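Local coordinates for hypothetical protein (Pseudomonas aeruginosa, PDB 2H9F) that probably isomerises methylaconitate, as a PrpF-type isomerase would, at residues A[208-213]-A[227-232]; A[281-286]-A[302-307]. All blocks are in the same frame, centred on the assembly; numbering follows the deposited sequence.

Contact 1. Residues A[208-213]-A[227-232]; sequences GTFKAT and EEIGYR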
loop_
_atom_site.group_PDB
_atom_site.type_symbol
_atom_site.label_atom_id
_atom_site.label_comp_id
_atom_site.label_asym_id
_atom_site.label_seq_id
_atom_site.Cartn_x
_atom_site.Cartn_y
_atom_site.Cartn_z
ATOM N N GLY A 208 -28.401 26.836 -25.623
ATOM C CA GLY A 208 -29.391 26.162 -26.477
ATOM C C GLY A 208 -30.483 25.429 -25.717
ATOM O O GLY A 208 -30.547 25.476 -24.486
ATOM N N THR A 209 -31.357 24.772 -26.464
ATOM C CA THR A 209 -32.368 23.907 -25.876
ATOM C C THR A 209 -32.133 22.515 -26.449
ATOM O O THR A 209 -32.065 22.331 -27.656
ATOM C CB THR A 209 -33.787 24.426 -26.124
ATOM O OG1 THR A 209 -33.940 25.655 -25.418
ATOM C CG2 THR A 209 -34.829 23.444 -25.618
ATOM N N PHE A 210 -31.952 21.545 -25.568
ATOM C CA PHE A 210 -31.447 20.248 -25.973
ATOM C C PHE A 210 -32.326 19.140 -25.436
ATOM O O PHE A 210 -32.828 19.247 -24.347
ATOM C CB PHE A 210 -30.047 20.062 -25.411
ATOM C CG PHE A 210 -29.051 21.075 -25.902
ATOM C CD1 PHE A 210 -28.826 21.248 -27.257
ATOM C CD2 PHE A 210 -28.334 21.857 -25.009
ATOM C CE1 PHE A 210 -27.902 22.189 -27.711
ATOM C CE2 PHE A 210 -27.407 22.802 -25.463
ATOM C CZ PHE A 210 -27.185 22.956 -26.809
ATOM N N LYS A 211 -32.467 18.049 -26.182
ATOM C CA LYS A 211 -33.088 16.861 -25.632
ATOM C C LYS A 211 -32.217 16.343 -24.493
ATOM O O LYS A 211 -30.994 16.383 -24.547
ATOM C CB LYS A 211 -33.257 15.783 -26.691
ATOM C CG LYS A 211 -34.203 16.128 -27.851
ATOM C CD LYS A 211 -35.610 16.405 -27.375
ATOM C CE LYS A 211 -36.534 16.797 -28.524
ATOM N NZ LYS A 211 -37.881 17.260 -28.037
ATOM N N ALA A 212 -32.841 15.894 -23.421
ATOM C CA ALA A 212 -32.064 15.363 -22.322
ATOM C C ALA A 212 -32.849 14.318 -21.534
ATOM O O ALA A 212 -34.027 14.480 -21.328
ATOM C CB ALA A 212 -31.593 16.510 -21.410
ATOM N N THR A 213 -32.180 13.251 -21.108
ATOM C CA THR A 213 -32.730 12.348 -20.110
ATOM C C THR A 213 -32.014 12.627 -18.793
ATOM O O THR A 213 -30.796 12.530 -18.707
ATOM C CB THR A 213 -32.505 10.893 -20.521
ATOM O OG1 THR A 213 -33.372 10.590 -21.626
ATOM C CG2 THR A 213 -32.777 9.920 -19.341
ATOM N N GLU A 227 -24.690 14.572 -30.922
ATOM C CA GLU A 227 -24.862 15.331 -32.162
ATOM C C GLU A 227 -25.469 16.707 -31.880
ATOM O O GLU A 227 -25.012 17.723 -32.397
ATOM C CB GLU A 227 -25.745 14.585 -33.155
ATOM C CG GLU A 227 -25.728 15.210 -34.573
ATOM C CD GLU A 227 -26.694 14.521 -35.577
ATOM O OE1 GLU A 227 -26.809 13.259 -35.575
ATOM O OE2 GLU A 227 -27.329 15.257 -36.385
ATOM N N GLU A 228 -26.491 16.732 -31.035
ATOM C CA GLU A 228 -27.201 17.960 -30.805
ATOM C C GLU A 228 -26.307 19.019 -30.150
ATOM O O GLU A 228 -26.444 20.199 -30.429
ATOM C CB GLU A 228 -28.462 17.716 -29.976
ATOM C CG GLU A 228 -29.456 18.864 -30.092
ATOM C CD GLU A 228 -30.749 18.660 -29.323
ATOM O OE1 GLU A 228 -30.956 17.559 -28.740
ATOM O OE2 GLU A 228 -31.558 19.621 -29.326
ATOM N N ILE A 229 -25.410 18.608 -29.276
ATOM C CA ILE A 229 -24.590 19.575 -28.562
ATOM C C ILE A 229 -23.262 19.803 -29.262
ATOM O O ILE A 229 -22.388 20.458 -28.715
ATOM C CB ILE A 229 -24.328 19.160 -27.107
ATOM C CG1 ILE A 229 -23.512 17.865 -27.046
ATOM C CG2 ILE A 229 -25.655 19.052 -26.340
ATOM C CD1 ILE A 229 -22.931 17.622 -25.687
ATOM N N GLY A 230 -23.101 19.215 -30.443
ATOM C CA GLY A 230 -22.016 19.566 -31.333
ATOM C C GLY A 230 -20.855 18.624 -31.308
ATOM O O GLY A 230 -19.779 18.982 -31.749
ATOM N N TYR A 231 -21.076 17.433 -30.772
ATOM C CA TYR A 231 -20.041 16.427 -30.644
ATOM C C TYR A 231 -20.393 15.172 -31.424
ATOM O O TYR A 231 -21.528 14.921 -31.804
ATOM C CB TYR A 231 -19.763 16.084 -29.165
ATOM C CG TYR A 231 -19.093 17.218 -28.425
ATOM C CD1 TYR A 231 -19.821 18.326 -28.020
ATOM C CD2 TYR A 231 -17.727 17.222 -28.192
ATOM C CE1 TYR A 231 -19.212 19.394 -27.363
ATOM C CE2 TYR A 231 -17.108 18.289 -27.533
ATOM C CZ TYR A 231 -17.858 19.372 -27.131
ATOM O OH TYR A 231 -17.263 20.440 -26.498
ATOM N N ARG A 232 -19.367 14.378 -31.633
ATOM C CA ARG A 232 -19.411 13.213 -32.467
ATOM C C ARG A 232 -19.685 12.005 -31.591
ATOM O O ARG A 232 -20.276 11.034 -32.036
ATOM C CB ARG A 232 -18.055 13.116 -33.136
ATOM C CG ARG A 232 -17.822 11.899 -33.872
ATOM C CD ARG A 232 -18.492 11.915 -35.153
ATOM N NE ARG A 232 -17.776 10.982 -36.019
ATOM C CZ ARG A 232 -18.305 10.429 -37.099
ATOM N NH1 ARG A 232 -19.536 10.763 -37.514
ATOM N NH2 ARG A 232 -17.572 9.544 -37.762
HETATM O O HOH W 1 -29.593 16.342 -26.604
#
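Glu228 reaches from the loop 227-232 to strand 208-213, where its carboxylate is hydrogen-bonded to the backbone at Lys211. It is the second residue of a type I beta turn that runs from Glu227 to Gly230 and is closed by Gly230 N donating to Glu227 O. With CG anti to the backbone N (chi1 -161°) and an extended chain beyond it, the side chain spans the 6.8 Å between Glu228 CA and Phe210 CA. OE1 accepts a hydrogen bond from Lys211 N at 3.0 Å; the donor comes from the syn side, 33° out of the carboxylate plane. A water donates to Glu228 OE1 at 2.8 Å and probably also to Lys211 O, though that second distance is unusually short. OE2 rests 3.4 Å from Phe210 CA and lies 3.2 Å from Thr209 O without a bond, a probably unfavourable approach of two acceptors. The ammonium group of Lys211 turns elsewhere, to a salt bridge with Asp201 on strand 200-204. Glu228 also touches the Phe210 ring, its CD at the ring edge and its CG 3.8 Å from Phe210 CD1, with carboxylate and ring planes nearly perpendicular.

The turn follows the hairpin formed by strands 208-216 and 220-225. At its third position, Ile229 sets its CG2 over the centre of the Phe210 ring, a CH-pi contact of 3.9 Å from CG2 to the ring centroid and 6° off the ring normal. Gly208 C lies over the opposite face, toward the rim. Ile229 O accepts a hydrogen bond from Arg249 of helix 244-260, whose side chain also touches Phe210.

Contact 2. Residues A[281-286]-A[302-307]; sequences FVAPPR and DLLVRA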
loop_
_atom_site.group_PDB
_atom_site.type_symbol
_atom_site.label_atom_id
_atom_site.label_comp_id
_atom_site.label_asym_id
_atom_site.label_seq_id
_atom_site.Cartn_x
_atom_site.Cartn_y
_atom_site.Cartn_z
ATOM N N PHE A 281 -22.752 12.584 -22.640
ATOM C CA PHE A 281 -23.356 12.640 -23.926
ATOM C C PHE A 281 -23.179 11.298 -24.590
ATOM O O PHE A 281 -22.148 10.647 -24.410
ATOM C CB PHE A 281 -22.818 13.784 -24.811
ATOM C CG PHE A 281 -21.313 13.883 -24.910
ATOM C CD1 PHE A 281 -20.564 14.430 -23.886
ATOM C CD2 PHE A 281 -20.642 13.518 -26.100
ATOM C CE1 PHE A 281 -19.169 14.574 -24.014
ATOM C CE2 PHE A 281 -19.256 13.639 -26.222
ATOM C CZ PHE A 281 -18.522 14.163 -25.201
ATOM N N VAL A 282 -24.209 10.935 -25.353
ATOM C CA VAL A 282 -24.348 9.625 -25.983
ATOM C C VAL A 282 -24.493 9.722 -27.499
ATOM O O VAL A 282 -24.916 10.750 -28.052
ATOM C CB VAL A 282 -25.585 8.862 -25.394
ATOM C CG1 VAL A 282 -25.446 8.742 -23.893
ATOM C CG2 VAL A 282 -26.902 9.519 -25.778
ATOM N N ALA A 283 -24.179 8.618 -28.164
ATOM C CA ALA A 283 -24.297 8.537 -29.592
ATOM C C ALA A 283 -24.445 7.076 -30.024
ATOM O O ALA A 283 -24.027 6.146 -29.337
ATOM C CB ALA A 283 -23.082 9.160 -30.272
ATOM N N PRO A 284 -25.047 6.869 -31.186
ATOM C CA PRO A 284 -25.006 5.531 -31.753
ATOM C C PRO A 284 -23.574 5.139 -32.020
ATOM O O PRO A 284 -22.713 6.003 -32.114
ATOM C CB PRO A 284 -25.760 5.652 -33.058
ATOM C CG PRO A 284 -26.244 7.050 -33.154
ATOM C CD PRO A 284 -25.760 7.851 -32.020
ATOM N N PRO A 285 -23.332 3.840 -32.155
ATOM C CA PRO A 285 -22.001 3.339 -32.331
ATOM C C PRO A 285 -21.306 3.780 -33.603
ATOM O O PRO A 285 -21.895 3.946 -34.646
ATOM C CB PRO A 285 -22.175 1.823 -32.279
ATOM C CG PRO A 285 -23.579 1.550 -32.353
ATOM C CD PRO A 285 -24.341 2.772 -32.069
ATOM N N ARG A 286 -20.007 3.920 -33.477
ATOM C CA ARG A 286 -19.167 4.480 -34.481
ATOM C C ARG A 286 -17.823 3.920 -34.124
ATOM O O ARG A 286 -17.474 3.837 -32.953
ATOM C CB ARG A 286 -19.104 5.979 -34.287
ATOM C CG ARG A 286 -19.409 6.801 -35.494
ATOM C CD ARG A 286 -20.184 8.032 -35.082
ATOM N NE ARG A 286 -21.408 8.154 -35.879
ATOM C CZ ARG A 286 -22.563 8.637 -35.414
ATOM N NH1 ARG A 286 -22.663 9.049 -34.149
ATOM N NH2 ARG A 286 -23.631 8.694 -36.216
ATOM N N ASP A 302 -22.821 -1.238 -28.554
ATOM C CA ASP A 302 -24.205 -0.846 -28.742
ATOM C C ASP A 302 -24.380 0.669 -28.796
ATOM O O ASP A 302 -25.323 1.159 -29.406
ATOM C CB ASP A 302 -25.059 -1.430 -27.620
ATOM C CG ASP A 302 -25.106 -2.953 -27.633
ATOM O OD1 ASP A 302 -25.654 -3.544 -28.606
ATOM O OD2 ASP A 302 -24.606 -3.586 -26.672
ATOM N N LEU A 303 -23.499 1.423 -28.135
ATOM C CA LEU A 303 -23.552 2.863 -28.175
ATOM C C LEU A 303 -22.236 3.446 -27.665
ATOM O O LEU A 303 -21.380 2.731 -27.150
ATOM C CB LEU A 303 -24.668 3.370 -27.294
ATOM C CG LEU A 303 -24.533 3.217 -25.783
ATOM C CD1 LEU A 303 -25.556 4.127 -25.123
ATOM C CD2 LEU A 303 -24.644 1.743 -25.287
ATOM N N LEU A 304 -22.091 4.752 -27.821
ATOM C CA LEU A 304 -20.945 5.481 -27.282
ATOM C C LEU A 304 -21.478 6.300 -26.134
ATOM O O LEU A 304 -22.556 6.839 -26.251
ATOM C CB LEU A 304 -20.401 6.457 -28.299
ATOM C CG LEU A 304 -19.762 5.833 -29.569
ATOM C CD1 LEU A 304 -19.760 6.870 -30.707
ATOM C CD2 LEU A 304 -18.381 5.345 -29.200
ATOM N N VAL A 305 -20.681 6.429 -25.093
ATOM C CA VAL A 305 -20.985 7.332 -23.986
ATOM C C VAL A 305 -19.680 8.036 -23.567
ATOM O O VAL A 305 -18.602 7.438 -23.546
ATOM C CB VAL A 305 -21.591 6.627 -22.791
ATOM C CG1 VAL A 305 -22.066 7.680 -21.723
ATOM C CG2 VAL A 305 -22.778 5.748 -23.202
ATOM N N ARG A 306 -19.800 9.333 -23.293
ATOM C CA ARG A 306 -18.709 10.137 -22.759
ATOM C C ARG A 306 -19.261 10.906 -21.561
ATOM O O ARG A 306 -20.312 11.540 -21.667
ATOM C CB ARG A 306 -18.227 11.109 -23.832
ATOM C CG ARG A 306 -17.613 10.470 -25.126
ATOM C CD ARG A 306 -16.290 9.837 -24.800
ATOM N NE ARG A 306 -15.591 9.253 -25.939
ATOM C CZ ARG A 306 -15.724 8.004 -26.380
ATOM N NH1 ARG A 306 -16.624 7.175 -25.878
ATOM N NH2 ARG A 306 -14.966 7.598 -27.389
ATOM N N ALA A 307 -18.569 10.856 -20.423
ATOM C CA ALA A 307 -19.042 11.538 -19.231
ATOM C C ALA A 307 -17.983 12.444 -18.665
ATOM O O ALA A 307 -16.811 12.160 -18.752
ATOM C CB ALA A 307 -19.522 10.520 -18.175
#
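Strands 281-283 and 303-307 run antiparallel, their axes 4.7 Å apart at closest approach and their directions 165° apart. Phe281 with Arg306 and Ala283 with Leu304 are hydrogen-bonded pairs, each joined by two backbone bonds; the straightest runs from Leu304 N to Ala283 O (2.8 Å, 177° at the hydrogen). Between them Val282 and Val305 form a non-hydrogen-bonded pair, with Val282 CG1 beside Val305 CG2 at 4.1 Å. On the other face of the sheet, Arg306 CB sits over the Phe281 ring near its rim, 3.6 Å from the ring centroid. This CH-pi contact depends on Phe281 CG lying between the backbone N and carbonyl carbon (chi1 50°), which folds the ring across Arg306. Leu304 CD1 fills the same face, 4.1 Å from Ala283 CB and 3.7 Å from Arg286 CB. The Arg306 guanidinium leads away from Phe281: NH1 donates to Val305 O, NE and NH2 to the carbonyls of Glu235 and Thr234, and Tyr288 adds a cation-pi contact. These carbonyl dipoles probably offset the cost of burying the charge, whereas Pro284 O, packed against Leu304 CD1, and Arg286 N are buried without a hydrogen-bond partner in the model.

How the contacts relate
Contact 1 closes before contact 2 opens along the chain, and their centres lie 13 Å apart on the same side of the chain's centre. Strand 220-225 joins them through the sheet: it pairs antiparallel with strand 208-216 and parallel with strand 278-283, which in turn pairs with strand 303-309. Helix 244-260 lies in the chain between the two contacts, and its Phe250 touches Ile229, Tyr231 and Phe281. The loop 227-232 of contact 1 packs directly on contact 2, through Ile229 CD1 and Tyr231 CB against Phe281. Contact 1 thus fastens a loop to a strand nearer the periphery, whereas contact 2 is buried strand pairing within the same lobe.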